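PDB 6KPB: scarecrow-like protein 3 from Arabidopsis thaliana, which probably acts as a nuclear transcription factor of the GRAS family in plant development and binds zinc finger proteins such as JACKDAW. Local coordinates for residues 95-99 / 389-394; 158-164 / 186-192; 166-172 / 250-256; 360-364 / 404-408. One frame throughout, in Å; residues are numbered along the deposited sequence.

Contact 1. Residues 95-99 / 389-394; sequences RIAAY and RIKVEK
Arg95, Tyr99 and Glu393 carry most of this buried contact between two helices. Residues 95-99 lie within helix 92-109 and residues 389-394 within helix 387-406, where a wider pi-type turn occupies 392-394. The two axes run in roughly the same direction, crossing at -41° with a closest approach of 11.6 Å, so long side chains must bridge the gap. CA atoms pair Arg95 with Glu393 at 8.3 Å and Tyr99 with Lys394 at 7.6 Å. Arg95, with chi1 m, chi2 t and chi3 near 103°, reaches the carboxylate of Glu393 (chi1 m, chi2 t) in a salt bridge: Arg95 NE donates to Glu393 OE1 at 2.9 Å and Arg95 NH2 to the same OE1 at 3.1 Å. Glu393 OE2 accepts from Arg389 NE at 2.8 Å, one turn earlier on its own helix. Arg389 NE lies over one face of the Arg95 guanidinium, Arg95 NH2 to Arg389 NE being 3.4 Å; the shared glutamate offsets this like-charge approach, and Glu379 pairs with the far end of Arg389. Tyr99, chi1 m, presents a ring face to the backbone, with CZ 3.7 Å from Glu393 O, and its OH lies 3.4 Å from Lys394 CB. Thr122 of the second subunit packs on Tyr99. The arrangement is a buried Arg-Glu-Arg salt-bridge network between helices, joining the LRI and PFYRE regions within the helical cap of the GRAS domain.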
loop_
_atom_site.group_PDB
_atom_site.type_symbol
_atom_site.label_atom_id
_atom_site.label_comp_id
_atom_site.label_asym_id
_atom_site.label_seq_id
_atom_site.Cartn_x
_atom_site.Cartn_y
_atom_site.Cartn_z
ATOM N N ARG A 95 3.833 20.989 -0.209
ATOM C CA ARG A 95 4.198 19.656 -0.674
ATOM C C ARG A 95 5.577 19.260 -0.157
ATOM O O ARG A 95 5.766 18.141 0.330
ATOM C CB ARG A 95 4.138 19.610 -2.202
ATOM C CG ARG A 95 2.751 19.927 -2.763
ATOM C CD ARG A 95 2.813 20.395 -4.211
ATOM N NE ARG A 95 2.425 19.353 -5.159
ATOM C CZ ARG A 95 1.197 19.206 -5.645
ATOM N NH1 ARG A 95 0.232 20.032 -5.270
ATOM N NH2 ARG A 95 0.933 18.231 -6.505
ATOM N N ILE A 96 6.545 20.177 -0.240
ATOM C CA ILE A 96 7.879 19.915 0.303
ATOM C C ILE A 96 7.790 19.557 1.780
ATOM O O ILE A 96 8.358 18.554 2.232
ATOM C CB ILE A 96 8.797 21.131 0.078
ATOM C CG1 ILE A 96 9.245 21.211 -1.382
ATOM C CG2 ILE A 96 10.005 21.067 1.006
ATOM C CD1 ILE A 96 10.365 20.258 -1.726
ATOM N N ALA A 97 7.068 20.372 2.554
ATOM C CA ALA A 97 6.941 20.115 3.983
ATOM C C ALA A 97 6.307 18.760 4.261
ATOM O O ALA A 97 6.667 18.100 5.240
ATOM C CB ALA A 97 6.128 21.226 4.645
ATOM N N ALA A 98 5.379 18.318 3.408
ATOM C CA ALA A 98 4.692 17.052 3.654
ATOM C C ALA A 98 5.660 15.875 3.617
ATOM O O ALA A 98 5.590 14.979 4.467
ATOM C CB ALA A 98 3.572 16.854 2.634
ATOM N N TYR A 99 6.572 15.860 2.644
ATOM C CA TYR A 99 7.480 14.726 2.512
ATOM C C TYR A 99 8.629 14.789 3.509
ATOM O O TYR A 99 9.093 13.744 3.979
ATOM C CB TYR A 99 8.004 14.645 1.077
ATOM C CG TYR A 99 6.896 14.405 0.083
ATOM C CD1 TYR A 99 6.329 13.147 -0.059
ATOM C CD2 TYR A 99 6.401 15.437 -0.697
ATOM C CE1 TYR A 99 5.301 12.923 -0.954
ATOM C CE2 TYR A 99 5.374 15.226 -1.595
ATOM C CZ TYR A 99 4.829 13.966 -1.720
ATOM O OH TYR A 99 3.808 13.749 -2.617
ATOM N N ARG A 389 2.062 14.486 -11.530
ATOM C CA ARG A 389 2.947 15.267 -10.673
ATOM C C ARG A 389 3.034 14.671 -9.273
ATOM O O ARG A 389 4.123 14.569 -8.700
ATOM C CB ARG A 389 2.459 16.714 -10.619
ATOM C CG ARG A 389 3.132 17.580 -9.576
ATOM C CD ARG A 389 2.636 19.012 -9.684
ATOM N NE ARG A 389 3.120 19.856 -8.597
ATOM C CZ ARG A 389 2.865 21.155 -8.495
ATOM N NH1 ARG A 389 3.342 21.849 -7.471
ATOM N NH2 ARG A 389 2.133 21.764 -9.419
ATOM N N ILE A 390 1.894 14.256 -8.715
ATOM C CA ILE A 390 1.890 13.702 -7.364
ATOM C C ILE A 390 2.655 12.385 -7.320
ATOM O O ILE A 390 3.409 12.124 -6.375
ATOM C CB ILE A 390 0.446 13.538 -6.858
ATOM C CG1 ILE A 390 -0.267 14.892 -6.831
ATOM C CG2 ILE A 390 0.435 12.902 -5.475
ATOM C CD1 ILE A 390 -1.652 14.839 -6.225
ATOM N N LYS A 391 2.476 11.537 -8.339
ATOM C CA LYS A 391 3.209 10.274 -8.391
ATOM C C LYS A 391 4.714 10.511 -8.369
ATOM O O LYS A 391 5.446 9.867 -7.608
ATOM C CB LYS A 391 2.819 9.482 -9.639
ATOM C CG LYS A 391 1.484 8.770 -9.555
ATOM C CD LYS A 391 1.522 7.470 -10.346
ATOM C CE LYS A 391 0.144 7.082 -10.851
ATOM N NZ LYS A 391 -0.348 8.047 -11.871
ATOM N N VAL A 392 5.195 11.435 -9.203
ATOM C CA VAL A 392 6.623 11.742 -9.230
ATOM C C VAL A 392 7.063 12.325 -7.894
ATOM O O VAL A 392 8.087 11.923 -7.326
ATOM C CB VAL A 392 6.944 12.691 -10.398
ATOM C CG1 VAL A 392 8.361 13.230 -10.277
ATOM C CG2 VAL A 392 6.753 11.977 -11.729
ATOM N N GLU A 393 6.286 13.273 -7.365
ATOM C CA GLU A 393 6.663 13.927 -6.115
ATOM C C GLU A 393 6.701 12.938 -4.956
ATOM O O GLU A 393 7.561 13.040 -4.075
ATOM C CB GLU A 393 5.702 15.078 -5.818
ATOM C CG GLU A 393 5.917 16.298 -6.703
ATOM C CD GLU A 393 4.802 17.319 -6.579
ATOM O OE1 GLU A 393 3.732 16.972 -6.032
ATOM O OE2 GLU A 393 4.995 18.468 -7.029
ATOM N N LYS A 394 5.790 11.965 -4.945
ATOM C CA LYS A 394 5.736 10.992 -3.856
ATOM C C LYS A 394 6.659 9.799 -4.097
ATOM O O LYS A 394 7.554 9.526 -3.290
ATOM C CB LYS A 394 4.334 10.504 -3.663
ATOM C CG LYS A 394 4.278 9.133 -3.070
ATOM C CD LYS A 394 3.214 9.006 -2.022
ATOM C CE LYS A 394 3.793 8.361 -0.787
ATOM N NZ LYS A 394 2.755 7.682 0.008
#

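Contact 2. Residues 158-164 / 186-192; sequences LEAMEGE and AFNSRPE
Leu158 lays its two methyl ends over the end of helix 178-189, CD1 being 3.6 Å from Ala186 CB and CD2 3.6 Å from Phe187 CD1. It sits in the last turn of helix 145-160, with chi1 m and chi2 t, and its CA is 7.4 Å from that of Phe187. Met161, the first residue to leave helical angles, meets the edge of the Phe187 ring, CB to CZ 4.0 Å. These helices precede and follow strand 166-171 in the Rossmann-like alpha/beta core, and Met161 and Phe187 both pack on its Val167. A type II turn runs from Met161 to Glu164, with Gly163 at phi/psi 85/-15, a conformation that calls for glycine. On the other side the helix gives way at Arg190 (phi/psi -67/147), and Gly163 and Glu192 are 7.4 Å apart at CA. The Arg190 side chain, chi1 p and otherwise extended, points its guanidinium edge at the turn: NH2 donates to Met161 O and NH1 to Glu164 O, both at 2.6 Å. Its NE is hydrogen-bonded to Gly193 O. Because Arg190 grips main-chain carbonyls, this link depends on the shape of the turn rather than on the side chains of its acceptor residues.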
loop_
_atom_site.group_PDB
_atom_site.type_symbol
_atom_site.label_atom_id
_atom_site.label_comp_id
_atom_site.label_asym_id
_atom_site.label_seq_id
_atom_site.Cartn_x
_atom_site.Cartn_y
_atom_site.Cartn_z
ATOM N N LEU A 158 29.496 6.298 -28.894
ATOM C CA LEU A 158 29.714 6.237 -30.337
ATOM C C LEU A 158 31.120 6.689 -30.706
ATOM O O LEU A 158 31.798 6.044 -31.517
ATOM C CB LEU A 158 28.678 7.095 -31.060
ATOM C CG LEU A 158 27.370 6.422 -31.465
ATOM C CD1 LEU A 158 26.299 7.473 -31.686
ATOM C CD2 LEU A 158 27.572 5.596 -32.721
ATOM N N GLU A 159 31.574 7.797 -30.121
ATOM C CA GLU A 159 32.912 8.299 -30.410
ATOM C C GLU A 159 33.989 7.367 -29.866
ATOM O O GLU A 159 35.075 7.274 -30.449
ATOM C CB GLU A 159 33.053 9.712 -29.844
ATOM C CG GLU A 159 34.369 10.029 -29.156
ATOM C CD GLU A 159 34.379 11.435 -28.586
ATOM O OE1 GLU A 159 35.264 11.744 -27.759
ATOM O OE2 GLU A 159 33.491 12.229 -28.965
ATOM N N ALA A 160 33.706 6.662 -28.769
ATOM C CA ALA A 160 34.656 5.673 -28.273
ATOM C C ALA A 160 34.667 4.422 -29.140
ATOM O O ALA A 160 35.684 3.721 -29.203
ATOM C CB ALA A 160 34.332 5.307 -26.826
ATOM N N MET A 161 33.555 4.128 -29.817
ATOM C CA MET A 161 33.419 2.924 -30.623
ATOM C C MET A 161 33.664 3.177 -32.107
ATOM O O MET A 161 33.205 2.394 -32.945
ATOM C CB MET A 161 32.036 2.304 -30.418
ATOM C CG MET A 161 31.769 1.849 -28.995
ATOM S SD MET A 161 33.139 0.894 -28.326
ATOM C CE MET A 161 32.428 0.292 -26.798
ATOM N N GLU A 162 34.370 4.253 -32.447
ATOM C CA GLU A 162 34.735 4.498 -33.835
ATOM C C GLU A 162 35.657 3.393 -34.331
ATOM O O GLU A 162 36.710 3.138 -33.738
ATOM C CB GLU A 162 35.417 5.859 -33.970
ATOM C CG GLU A 162 34.543 7.048 -33.608
ATOM C CD GLU A 162 35.336 8.340 -33.506
ATOM O OE1 GLU A 162 36.554 8.272 -33.232
ATOM O OE2 GLU A 162 34.743 9.421 -33.702
ATOM N N GLY A 163 35.258 2.731 -35.418
ATOM C CA GLY A 163 36.050 1.685 -36.023
ATOM C C GLY A 163 35.870 0.307 -35.422
ATOM O O GLY A 163 36.277 -0.680 -36.043
ATOM N N GLU A 164 35.274 0.207 -34.236
ATOM C CA GLU A 164 35.098 -1.090 -33.595
ATOM C C GLU A 164 34.001 -1.884 -34.291
ATOM O O GLU A 164 32.910 -1.365 -34.544
ATOM C CB GLU A 164 34.759 -0.908 -32.116
ATOM C CG GLU A 164 35.857 -0.251 -31.298
ATOM C CD GLU A 164 37.021 -1.184 -31.022
ATOM O OE1 GLU A 164 36.875 -2.405 -31.239
ATOM O OE2 GLU A 164 38.082 -0.693 -30.584
ATOM N N ALA A 186 21.661 5.090 -34.364
ATOM C CA ALA A 186 22.882 5.840 -34.641
ATOM C C ALA A 186 24.003 4.919 -35.103
ATOM O O ALA A 186 24.745 5.253 -36.035
ATOM C CB ALA A 186 23.300 6.628 -33.402
ATOM N N PHE A 187 24.145 3.756 -34.459
ATOM C CA PHE A 187 25.110 2.763 -34.923
ATOM C C PHE A 187 24.809 2.332 -36.351
ATOM O O PHE A 187 25.727 2.136 -37.157
ATOM C CB PHE A 187 25.107 1.551 -33.991
ATOM C CG PHE A 187 26.159 1.598 -32.918
ATOM C CD1 PHE A 187 27.428 2.080 -33.193
ATOM C CD2 PHE A 187 25.879 1.156 -31.636
ATOM C CE1 PHE A 187 28.397 2.122 -32.208
ATOM C CE2 PHE A 187 26.843 1.194 -30.647
ATOM C CZ PHE A 187 28.104 1.679 -30.933
ATOM N N ASN A 188 23.526 2.184 -36.684
ATOM C CA ASN A 188 23.159 1.757 -38.030
ATOM C C ASN A 188 23.444 2.842 -39.060
ATOM O O ASN A 188 23.736 2.530 -40.221
ATOM C CB ASN A 188 21.682 1.363 -38.069
ATOM C CG ASN A 188 21.373 0.371 -39.170
ATOM O OD1 ASN A 188 22.069 0.308 -40.183
ATOM N ND2 ASN A 188 20.324 -0.416 -38.975
ATOM N N SER A 189 23.374 4.109 -38.662
ATOM C CA SER A 189 23.571 5.213 -39.589
ATOM C C SER A 189 25.029 5.628 -39.740
ATOM O O SER A 189 25.339 6.404 -40.650
ATOM C CB SER A 189 22.749 6.429 -39.146
ATOM O OG SER A 189 21.377 6.097 -39.020
ATOM N N ARG A 190 25.926 5.139 -38.886
ATOM C CA ARG A 190 27.302 5.606 -38.929
ATOM C C ARG A 190 27.967 5.169 -40.234
ATOM O O ARG A 190 27.642 4.110 -40.781
ATOM C CB ARG A 190 28.090 5.098 -37.721
ATOM C CG ARG A 190 28.563 3.654 -37.784
ATOM C CD ARG A 190 29.549 3.388 -36.654
ATOM N NE ARG A 190 30.012 2.004 -36.607
ATOM C CZ ARG A 190 30.921 1.556 -35.747
ATOM N NH1 ARG A 190 31.291 0.282 -35.767
ATOM N NH2 ARG A 190 31.466 2.385 -34.866
ATOM N N PRO A 191 28.887 5.985 -40.765
ATOM C CA PRO A 191 29.400 5.745 -42.129
ATOM C C PRO A 191 29.971 4.355 -42.368
ATOM O O PRO A 191 29.821 3.814 -43.471
ATOM C CB PRO A 191 30.476 6.828 -42.279
ATOM C CG PRO A 191 30.013 7.931 -41.390
ATOM C CD PRO A 191 29.379 7.257 -40.205
ATOM N N GLU A 192 30.620 3.759 -41.372
ATOM C CA GLU A 192 31.224 2.441 -41.524
ATOM C C GLU A 192 30.234 1.300 -41.330
ATOM O O GLU A 192 30.653 0.138 -41.305
ATOM C CB GLU A 192 32.386 2.282 -40.541
ATOM C CG GLU A 192 33.604 3.123 -40.871
ATOM C CD GLU A 192 34.549 3.244 -39.695
ATOM O OE1 GLU A 192 34.074 3.564 -38.584
ATOM O OE2 GLU A 192 35.762 3.011 -39.876
#

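Contact 3. Residues 166-172 / 250-256; sequences MVHVIDL and EALAVSS
Extended parallel strands 166-171 and 251-256 run in direct register, Val167 opposite Ala251 through Asp171 opposite Ser255, with CA pairs 4.9 to 5.3 Å apart and axes 4.8 Å apart at a -20° crossing. His168 and Ile170 each use both amide and carbonyl here, Met166 its carbonyl alone. His168 N donates to Ala251 O (2.7 Å) and Ile170 N to Ala253 O (2.9 Å), while Ala251 N donates to Met166 O (2.9 Å), Ala253 N to His168 O and Ser255 N to Ile170 O (both 3.0 Å). Leu172 N closes the ladder on Ser255 O at 3.3 Å. Val167, Val169 and Asp171 bond instead to strand 196-203, which makes 166-171 an interior strand. His168, Ile170, Leu252 and Val254 share one face, where Ile170 CD1 meets Leu252 CD1 at 3.7 Å. His168, chi1 t, makes a weak bond from ND1 to Glu250 OE1 (2.9 Å), and its NE2 pairs with Thr200; Glu250 also forms a salt bridge with Arg198. On the opposite face Asp171 OD2 is hydrogen-bonded to Trp180 NE1 and Ser255 OG to Gln179 NE2. This is the parallel part of the mixed sheet of the Rossmann-like GRAS core, built on the VHIID-motif strand.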
loop_
_atom_site.group_PDB
_atom_site.type_symbol
_atom_site.label_atom_id
_atom_site.label_comp_id
_atom_site.label_asym_id
_atom_site.label_seq_id
_atom_site.Cartn_x
_atom_site.Cartn_y
_atom_site.Cartn_z
ATOM N N MET A 166 32.989 -4.890 -32.946
ATOM C CA MET A 166 32.351 -5.665 -31.888
ATOM C C MET A 166 32.215 -4.775 -30.664
ATOM O O MET A 166 33.222 -4.376 -30.073
ATOM C CB MET A 166 33.167 -6.915 -31.551
ATOM C CG MET A 166 33.410 -7.846 -32.726
ATOM S SD MET A 166 32.386 -9.326 -32.642
ATOM C CE MET A 166 32.780 -9.902 -30.992
ATOM N N VAL A 167 30.977 -4.470 -30.283
ATOM C CA VAL A 167 30.698 -3.532 -29.204
ATOM C C VAL A 167 29.809 -4.210 -28.173
ATOM O O VAL A 167 28.769 -4.782 -28.520
ATOM C CB VAL A 167 30.033 -2.246 -29.730
ATOM C CG1 VAL A 167 29.460 -1.430 -28.580
ATOM C CG2 VAL A 167 31.038 -1.424 -30.521
ATOM N N HIS A 168 30.220 -4.142 -26.907
ATOM C CA HIS A 168 29.455 -4.664 -25.782
ATOM C C HIS A 168 29.182 -3.516 -24.820
ATOM O O HIS A 168 30.121 -2.909 -24.294
ATOM C CB HIS A 168 30.212 -5.795 -25.080
ATOM C CG HIS A 168 29.469 -6.399 -23.927
ATOM N ND1 HIS A 168 30.067 -7.250 -23.022
ATOM C CD2 HIS A 168 28.180 -6.278 -23.533
ATOM C CE1 HIS A 168 29.179 -7.626 -22.120
ATOM N NE2 HIS A 168 28.025 -7.049 -22.406
ATOM N N VAL A 169 27.904 -3.215 -24.599
ATOM C CA VAL A 169 27.483 -2.152 -23.693
ATOM C C VAL A 169 26.866 -2.793 -22.459
ATOM O O VAL A 169 26.034 -3.701 -22.573
ATOM C CB VAL A 169 26.489 -1.191 -24.370
ATOM C CG1 VAL A 169 26.012 -0.140 -23.385
ATOM C CG2 VAL A 169 27.127 -0.534 -25.584
ATOM N N ILE A 170 27.272 -2.325 -21.282
ATOM C CA ILE A 170 26.760 -2.825 -20.013
ATOM C C ILE A 170 25.916 -1.729 -19.379
ATOM O O ILE A 170 26.420 -0.638 -19.088
ATOM C CB ILE A 170 27.896 -3.260 -19.075
ATOM C CG1 ILE A 170 28.729 -4.365 -19.726
ATOM C CG2 ILE A 170 27.332 -3.730 -17.744
ATOM C CD1 ILE A 170 29.884 -4.834 -18.875
ATOM N N ASP A 171 24.634 -2.019 -19.169
ATOM C CA ASP A 171 23.692 -1.084 -18.561
ATOM C C ASP A 171 23.439 -1.538 -17.127
ATOM O O ASP A 171 22.810 -2.578 -16.899
ATOM C CB ASP A 171 22.396 -1.025 -19.369
ATOM C CG ASP A 171 21.448 0.066 -18.897
ATOM O OD1 ASP A 171 21.707 0.683 -17.842
ATOM O OD2 ASP A 171 20.439 0.311 -19.590
ATOM N N LEU A 172 23.928 -0.756 -16.161
ATOM C CA LEU A 172 23.806 -1.131 -14.757
ATOM C C LEU A 172 22.405 -0.908 -14.202
ATOM O O LEU A 172 22.071 -1.478 -13.157
ATOM C CB LEU A 172 24.826 -0.357 -13.918
ATOM C CG LEU A 172 26.290 -0.543 -14.320
ATOM C CD1 LEU A 172 27.213 0.162 -13.340
ATOM C CD2 LEU A 172 26.643 -2.021 -14.421
ATOM N N GLU A 250 36.265 -7.711 -27.638
ATOM C CA GLU A 250 35.140 -6.831 -27.914
ATOM C C GLU A 250 35.284 -5.542 -27.118
ATOM O O GLU A 250 35.645 -5.564 -25.936
ATOM C CB GLU A 250 33.806 -7.509 -27.580
ATOM C CG GLU A 250 33.687 -8.008 -26.150
ATOM C CD GLU A 250 32.317 -8.583 -25.849
ATOM O OE1 GLU A 250 31.955 -8.665 -24.656
ATOM O OE2 GLU A 250 31.601 -8.949 -26.805
ATOM N N ALA A 251 35.013 -4.419 -27.776
ATOM C CA ALA A 251 35.092 -3.126 -27.117
ATOM C C ALA A 251 33.932 -2.963 -26.144
ATOM O O ALA A 251 32.794 -3.343 -26.438
ATOM C CB ALA A 251 35.085 -2.004 -28.153
ATOM N N LEU A 252 34.225 -2.392 -24.980
ATOM C CA LEU A 252 33.297 -2.367 -23.860
ATOM C C LEU A 252 33.002 -0.935 -23.437
ATOM O O LEU A 252 33.893 -0.079 -23.434
ATOM C CB LEU A 252 33.861 -3.155 -22.673
ATOM C CG LEU A 252 32.906 -3.455 -21.518
ATOM C CD1 LEU A 252 31.796 -4.384 -21.980
ATOM C CD2 LEU A 252 33.658 -4.057 -20.342
ATOM N N ALA A 253 31.745 -0.687 -23.076
ATOM C CA ALA A 253 31.317 0.587 -22.521
ATOM C C ALA A 253 30.393 0.317 -21.344
ATOM O O ALA A 253 29.573 -0.604 -21.390
ATOM C CB ALA A 253 30.606 1.452 -23.571
ATOM N N VAL A 254 30.538 1.113 -20.287
ATOM C CA VAL A 254 29.765 0.955 -19.060
ATOM C C VAL A 254 28.968 2.232 -18.826
ATOM O O VAL A 254 29.528 3.334 -18.870
ATOM C CB VAL A 254 30.671 0.644 -17.854
ATOM C CG1 VAL A 254 29.864 0.640 -16.567
ATOM C CG2 VAL A 254 31.369 -0.694 -18.045
ATOM N N SER A 255 27.667 2.078 -18.581
ATOM C CA SER A 255 26.765 3.197 -18.328
ATOM C C SER A 255 26.199 3.065 -16.923
ATOM O O SER A 255 25.526 2.077 -16.611
ATOM C CB SER A 255 25.637 3.238 -19.360
ATOM O OG SER A 255 24.694 4.250 -19.044
ATOM N N SER A 256 26.463 4.062 -16.082
ATOM C CA SER A 256 26.028 4.066 -14.685
ATOM C C SER A 256 25.138 5.288 -14.470
ATOM O O SER A 256 25.627 6.389 -14.205
ATOM C CB SER A 256 27.228 4.070 -13.743
ATOM O OG SER A 256 26.816 3.985 -12.390
#

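Contact 4. Residues 360-364 / 404-408; sequences LMERL and IISCE
This is a helix-end contact combining an arginine bridge with a small apolar patch in the helical cap of the GRAS domain, where helices 360-381 and 387-406 form an antiparallel helical hairpin. The first turn of the former, residues 360-364, meets residues 404-408, which leave the second helix and become extended by Cys407 and Glu408. Leu360 and Ile405 are the nearest pair, with CA atoms 6.7 Å apart. Ile405 (chi1 m, chi2 m) packs against both leucines: its CG2 is 4.1 Å from Leu360 CD2, and its CD1 lies 4.1 Å from Leu364 CD1 and 3.9 Å from Leu364 CA. Leu360 CD2 also approaches Ile405 O to 3.2 Å. Beside this patch Arg363 points toward the other segment, with Arg363 CB 4.0 Å from Ile404 CG2 and the chain bending through chi1 m, chi2 t and chi3 m. Helix 92-109 borders the site, Arg107 bonding Ile405 O and Leu104 touching Ile405. Glu408 brings its carboxylate back to Arg363 and has a stronger partner in Arg412, while Arg363 NH1 is taken up by Gly357 O. The guanidinium thus ties a late carbonyl of one helix to the segment that follows it: Arg363 NE donates to Ile404 O at 3.0 Å, and Arg363 NH2 makes a weak, salt-bridging hydrogen bond to Glu408 OE2, also at 3.0 Å.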
loop_
_atom_site.group_PDB
_atom_site.type_symbol
_atom_site.label_atom_id
_atom_site.label_comp_id
_atom_site.label_asym_id
_atom_site.label_seq_id
_atom_site.Cartn_x
_atom_site.Cartn_y
_atom_site.Cartn_z
ATOM N N LEU A 360 22.258 15.050 10.688
ATOM C CA LEU A 360 20.914 15.201 10.142
ATOM C C LEU A 360 20.681 16.623 9.647
ATOM O O LEU A 360 20.128 16.834 8.561
ATOM C CB LEU A 360 19.880 14.818 11.205
ATOM C CG LEU A 360 18.432 14.493 10.813
ATOM C CD1 LEU A 360 17.609 15.740 10.510
ATOM C CD2 LEU A 360 18.407 13.536 9.634
ATOM N N MET A 361 21.098 17.617 10.436
ATOM C CA MET A 361 20.852 19.010 10.072
ATOM C C MET A 361 21.578 19.383 8.788
ATOM O O MET A 361 21.066 20.171 7.983
ATOM C CB MET A 361 21.276 19.932 11.216
ATOM C CG MET A 361 20.837 21.375 11.039
ATOM S SD MET A 361 19.044 21.540 10.946
ATOM C CE MET A 361 18.563 20.824 12.515
ATOM N N GLU A 362 22.776 18.831 8.582
ATOM C CA GLU A 362 23.505 19.055 7.338
ATOM C C GLU A 362 22.687 18.596 6.139
ATOM O O GLU A 362 22.409 19.375 5.220
ATOM C CB GLU A 362 24.846 18.321 7.376
ATOM C CG GLU A 362 25.918 18.980 8.221
ATOM C CD GLU A 362 27.159 18.116 8.341
ATOM O OE1 GLU A 362 27.023 16.875 8.284
ATOM O OE2 GLU A 362 28.267 18.672 8.485
ATOM N N ARG A 363 22.289 17.322 6.137
ATOM C CA ARG A 363 21.554 16.773 5.004
ATOM C C ARG A 363 20.191 17.431 4.843
ATOM O O ARG A 363 19.716 17.593 3.715
ATOM C CB ARG A 363 21.405 15.261 5.164
ATOM C CG ARG A 363 22.719 14.554 5.446
ATOM C CD ARG A 363 22.622 13.060 5.198
ATOM N NE ARG A 363 21.624 12.418 6.046
ATOM C CZ ARG A 363 21.834 12.066 7.310
ATOM N NH1 ARG A 363 23.008 12.297 7.882
ATOM N NH2 ARG A 363 20.867 11.479 8.004
ATOM N N LEU A 364 19.556 17.826 5.948
ATOM C CA LEU A 364 18.260 18.487 5.851
ATOM C C LEU A 364 18.380 19.848 5.179
ATOM O O LEU A 364 17.539 20.211 4.349
ATOM C CB LEU A 364 17.634 18.630 7.237
ATOM C CG LEU A 364 16.325 19.420 7.278
ATOM C CD1 LEU A 364 15.284 18.765 6.388
ATOM C CD2 LEU A 364 15.809 19.545 8.697
ATOM N N ILE A 404 17.011 9.868 2.680
ATOM C CA ILE A 404 18.087 10.758 3.104
ATOM C C ILE A 404 17.923 11.161 4.565
ATOM O O ILE A 404 18.914 11.314 5.290
ATOM C CB ILE A 404 18.140 11.992 2.182
ATOM C CG1 ILE A 404 18.575 11.592 0.770
ATOM C CG2 ILE A 404 19.075 13.053 2.742
ATOM C CD1 ILE A 404 18.380 12.685 -0.257
ATOM N N ILE A 405 16.688 11.315 5.033
ATOM C CA ILE A 405 16.422 11.935 6.324
ATOM C C ILE A 405 16.218 10.900 7.424
ATOM O O ILE A 405 16.657 11.104 8.557
ATOM C CB ILE A 405 15.206 12.880 6.213
ATOM C CG1 ILE A 405 15.506 14.019 5.235
ATOM C CG2 ILE A 405 14.827 13.441 7.574
ATOM C CD1 ILE A 405 16.645 14.914 5.672
ATOM N N SER A 406 15.567 9.779 7.116
ATOM C CA SER A 406 15.150 8.834 8.144
ATOM C C SER A 406 16.005 7.575 8.218
ATOM O O SER A 406 15.797 6.764 9.125
ATOM C CB SER A 406 13.686 8.438 7.930
ATOM O OG SER A 406 13.545 7.590 6.804
ATOM N N CYS A 407 16.953 7.381 7.306
ATOM C CA CYS A 407 17.753 6.164 7.279
ATOM C C CYS A 407 19.206 6.453 7.638
ATOM O O CYS A 407 19.685 7.587 7.539
ATOM C CB CYS A 407 17.681 5.488 5.906
ATOM S SG CYS A 407 16.073 4.754 5.528
ATOM N N GLU A 408 19.905 5.399 8.061
ATOM C CA GLU A 408 21.309 5.482 8.435
ATOM C C GLU A 408 22.017 4.193 8.044
ATOM O O GLU A 408 21.389 3.187 7.700
ATOM C CB GLU A 408 21.483 5.745 9.938
ATOM C CG GLU A 408 21.275 7.194 10.352
ATOM C CD GLU A 408 22.315 8.128 9.760
ATOM O OE1 GLU A 408 23.393 7.647 9.347
ATOM O OE2 GLU A 408 22.055 9.348 9.706
#

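The four contacts divide between two parts of the GRAS domain on opposite sides of its centre. Contacts 1 and 4 belong to the helical cap and share helix 387-406, their centres about 18 Å apart; contacts 2 and 3 belong to the sheet-containing core, touch each other through Met161 and Glu164 packing on Ala251, and lie about 14 Å apart between centres. Contacts 1 and 3 are buried, whereas 2 and 4, at helix ends, are partly open. Chemistry follows place: the sheet core is held by a main-chain ladder, contact 1 by buried charge; contact 2 by an arginine on two carbonyls, contact 4 by an arginine on one carbonyl and a carboxylate, each beside an apolar patch.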